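Type IV secretion protein Dot (Legionella pneumophila, PDB 6KS5) is a deubiquitinase that regulates the association of K63-linked polyubiquitin with the Legionella phagosome, probably by cleaving these chains. Local coordinates at residues S98-L101 and G102-R106. Numbering follows the deposited sequence.
Sequences SLIL and GFLLR
Ser98-Leu101 runs straight into Gly102-Arg106 within one alpha helix, 95-112, so the contacts are local, three to four residues apart. Gly102 N donates to Ser98 O at 2.8 Å, with an N-H...O angle of 139°. Three residues further on, Leu101 O accepts from Leu105 N at 2.9 Å, and this bond is straighter, at 161°. In both, the donor is tilted a little over 20° from the carbonyl plane. Phe103 N reaches Ile100 O three residues back, in a weak bond of 3.1 Å. Gly102 O continues the helical pattern by accepting from Arg106 N.

The side chains follow the same spacing. Ile100 and Leu104 lie side by side and point the same way, and Ile100 CG2 meets Leu104 CD1 at 4.1 Å. That branch of Ile100 is anti to the backbone N. The same Leu104 methyl also touches Leu101 CD2, at 4.0 Å, where the two leucines cross at a slant. Phe103 has CG anti to its own carbonyl carbon (chi1 -69°), which carries the ring back toward Leu99. Leu99 O and Ile100 O approach the ring obliquely, and CE2 has a loose apolar contact with Leu99 CG.

The eight residues that touch, Ser98 to Leu105, are buried. Helix 29-40 covers Leu99 and Leu105 through His32 and Phe31, while Ala62 of helix 61-65 packs on Leu104. Phe103 makes edge-to-face contacts with the rings of Phe26 and Phe327. This part of helix 95-112 thus packs against helix 29-40, helix 61-65 and the neighbouring loops. Leu105 reaches back to Leu101, where its CD1 lies 4.3 Å from Leu101 CB.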
ATOM      1  N   SER A  98     -13.716  -1.383  -7.036  1.00 87.37           N
ATOM      2  CA  SER A  98     -12.432  -1.628  -6.392  1.00 86.50           C
ATOM      3  C   SER A  98     -11.457  -0.482  -6.631  1.00 84.50           C
ATOM      4  O   SER A  98     -10.671  -0.143  -5.741  1.00 84.06           O
ATOM      5  CB  SER A  98     -11.835  -2.943  -6.888  1.00 86.55           C
ATOM      6  OG  SER A  98     -11.492  -2.868  -8.259  1.00 86.23           O
ATOM      7  N   LEU A  99     -11.508   0.138  -7.808  1.00 88.63           N
ATOM      8  CA  LEU A  99     -10.592   1.235  -8.096  1.00 86.32           C
ATOM      9  C   LEU A  99     -10.877   2.442  -7.207  1.00 85.77           C
ATOM     10  O   LEU A  99      -9.950   3.122  -6.754  1.00 84.05           O
ATOM     11  CB  LEU A  99     -10.684   1.603  -9.574  1.00 86.79           C
ATOM     12  CG  LEU A  99      -9.867   2.799 -10.049  1.00 84.86           C
ATOM     13  CD1 LEU A  99      -8.498   2.345 -10.511  1.00 84.16           C
ATOM     14  CD2 LEU A  99     -10.594   3.517 -11.165  1.00 84.49           C
ATOM     15  N   ILE A 100     -12.153   2.714  -6.924  1.00 86.13           N
ATOM     16  CA  ILE A 100     -12.480   3.790  -5.994  1.00 84.93           C
ATOM     17  C   ILE A 100     -12.056   3.417  -4.579  1.00 84.70           C
ATOM     18  O   ILE A 100     -11.456   4.225  -3.862  1.00 84.14           O
ATOM     19  CB  ILE A 100     -13.979   4.125  -6.078  1.00 86.24           C
ATOM     20  CG1 ILE A 100     -14.268   4.923  -7.353  1.00 85.84           C
ATOM     21  CG2 ILE A 100     -14.423   4.912  -4.851  1.00 85.13           C
ATOM     22  CD1 ILE A 100     -15.612   4.624  -7.975  1.00 87.54           C
ATOM     23  N   LEU A 101     -12.341   2.181  -4.160  1.00 83.62           N
ATOM     24  CA  LEU A 101     -11.950   1.745  -2.824  1.00 84.08           C
ATOM     25  C   LEU A 101     -10.436   1.696  -2.662  1.00 83.15           C
ATOM     26  O   LEU A 101      -9.929   1.824  -1.541  1.00 84.02           O
ATOM     27  CB  LEU A 101     -12.558   0.377  -2.523  1.00 85.52           C
ATOM     28  CG  LEU A 101     -14.060   0.384  -2.246  1.00 86.62           C
ATOM     29  CD1 LEU A 101     -14.553  -1.010  -1.912  1.00 88.93           C
ATOM     30  CD2 LEU A 101     -14.381   1.347  -1.120  1.00 86.87           C
ATOM     31  N   GLY A 102      -9.703   1.508  -3.759  1.00 84.80           N
ATOM     32  CA  GLY A 102      -8.254   1.543  -3.675  1.00 84.42           C
ATOM     33  C   GLY A 102      -7.742   2.877  -3.172  1.00 82.38           C
ATOM     34  O   GLY A 102      -6.777   2.933  -2.408  1.00 81.91           O
ATOM     35  N   PHE A 103      -8.390   3.969  -3.581  1.00 84.88           N
ATOM     36  CA  PHE A 103      -7.952   5.293  -3.152  1.00 81.60           C
ATOM     37  C   PHE A 103      -8.200   5.502  -1.662  1.00 81.83           C
ATOM     38  O   PHE A 103      -7.333   6.012  -0.942  1.00 82.14           O
ATOM     39  CB  PHE A 103      -8.664   6.376  -3.964  1.00 80.27           C
ATOM     40  CG  PHE A 103      -8.253   6.426  -5.405  1.00 79.34           C
ATOM     41  CD1 PHE A 103      -6.920   6.533  -5.755  1.00 77.39           C
ATOM     42  CD2 PHE A 103      -9.202   6.389  -6.413  1.00 80.20           C
ATOM     43  CE1 PHE A 103      -6.537   6.584  -7.075  1.00 77.52           C
ATOM     44  CE2 PHE A 103      -8.820   6.440  -7.736  1.00 79.89           C
ATOM     45  CZ  PHE A 103      -7.488   6.541  -8.066  1.00 78.21           C
ATOM     46  N   LEU A 104      -9.385   5.129  -1.184  1.00 81.97           N
ATOM     47  CA  LEU A 104      -9.712   5.386   0.213  1.00 83.42           C
ATOM     48  C   LEU A 104      -8.922   4.476   1.144  1.00 86.37           C
ATOM     49  O   LEU A 104      -8.506   4.900   2.231  1.00 85.55           O
ATOM     50  CB  LEU A 104     -11.210   5.218   0.432  1.00 82.26           C
ATOM     51  CG  LEU A 104     -12.069   5.977  -0.578  1.00 82.49           C
ATOM     52  CD1 LEU A 104     -13.358   5.231  -0.902  1.00 82.41           C
ATOM     53  CD2 LEU A 104     -12.356   7.363  -0.046  1.00 79.35           C
ATOM     54  N   LEU A 105      -8.681   3.230   0.725  1.00 81.72           N
ATOM     55  CA  LEU A 105      -7.913   2.310   1.558  1.00 82.99           C
ATOM     56  C   LEU A 105      -6.463   2.751   1.669  1.00 81.92           C
ATOM     57  O   LEU A 105      -5.847   2.592   2.728  1.00 83.58           O
ATOM     58  CB  LEU A 105      -8.000   0.892   0.999  1.00 84.67           C
ATOM     59  CG  LEU A 105      -9.342   0.174   1.138  1.00 85.41           C
ATOM     60  CD1 LEU A 105      -9.448  -0.958   0.135  1.00 85.30           C
ATOM     61  CD2 LEU A 105      -9.532  -0.340   2.554  1.00 86.95           C
ATOM     62  N   ARG A 106      -5.901   3.317   0.595  1.00 84.77           N
ATOM     63  CA  ARG A 106      -4.510   3.762   0.639  1.00 82.42           C
ATOM     64  C   ARG A 106      -4.295   4.805   1.726  1.00 83.36           C
ATOM     65  O   ARG A 106      -3.222   4.854   2.341  1.00 82.64           O
ATOM     66  CB  ARG A 106      -4.084   4.316  -0.722  1.00 79.49           C
ATOM     67  CG  ARG A 106      -2.734   5.020  -0.692  1.00 77.61           C
ATOM     68  CD  ARG A 106      -2.247   5.434  -2.068  1.00 75.55           C
ATOM     69  NE  ARG A 106      -1.766   4.310  -2.864  1.00 76.97           N
ATOM     70  CZ  ARG A 106      -0.615   3.679  -2.655  1.00 77.57           C
ATOM     71  NH1 ARG A 106       0.180   4.046  -1.659  1.00 77.64           N
ATOM     72  NH2 ARG A 106      -0.261   2.673  -3.442  1.00 77.78           N
TER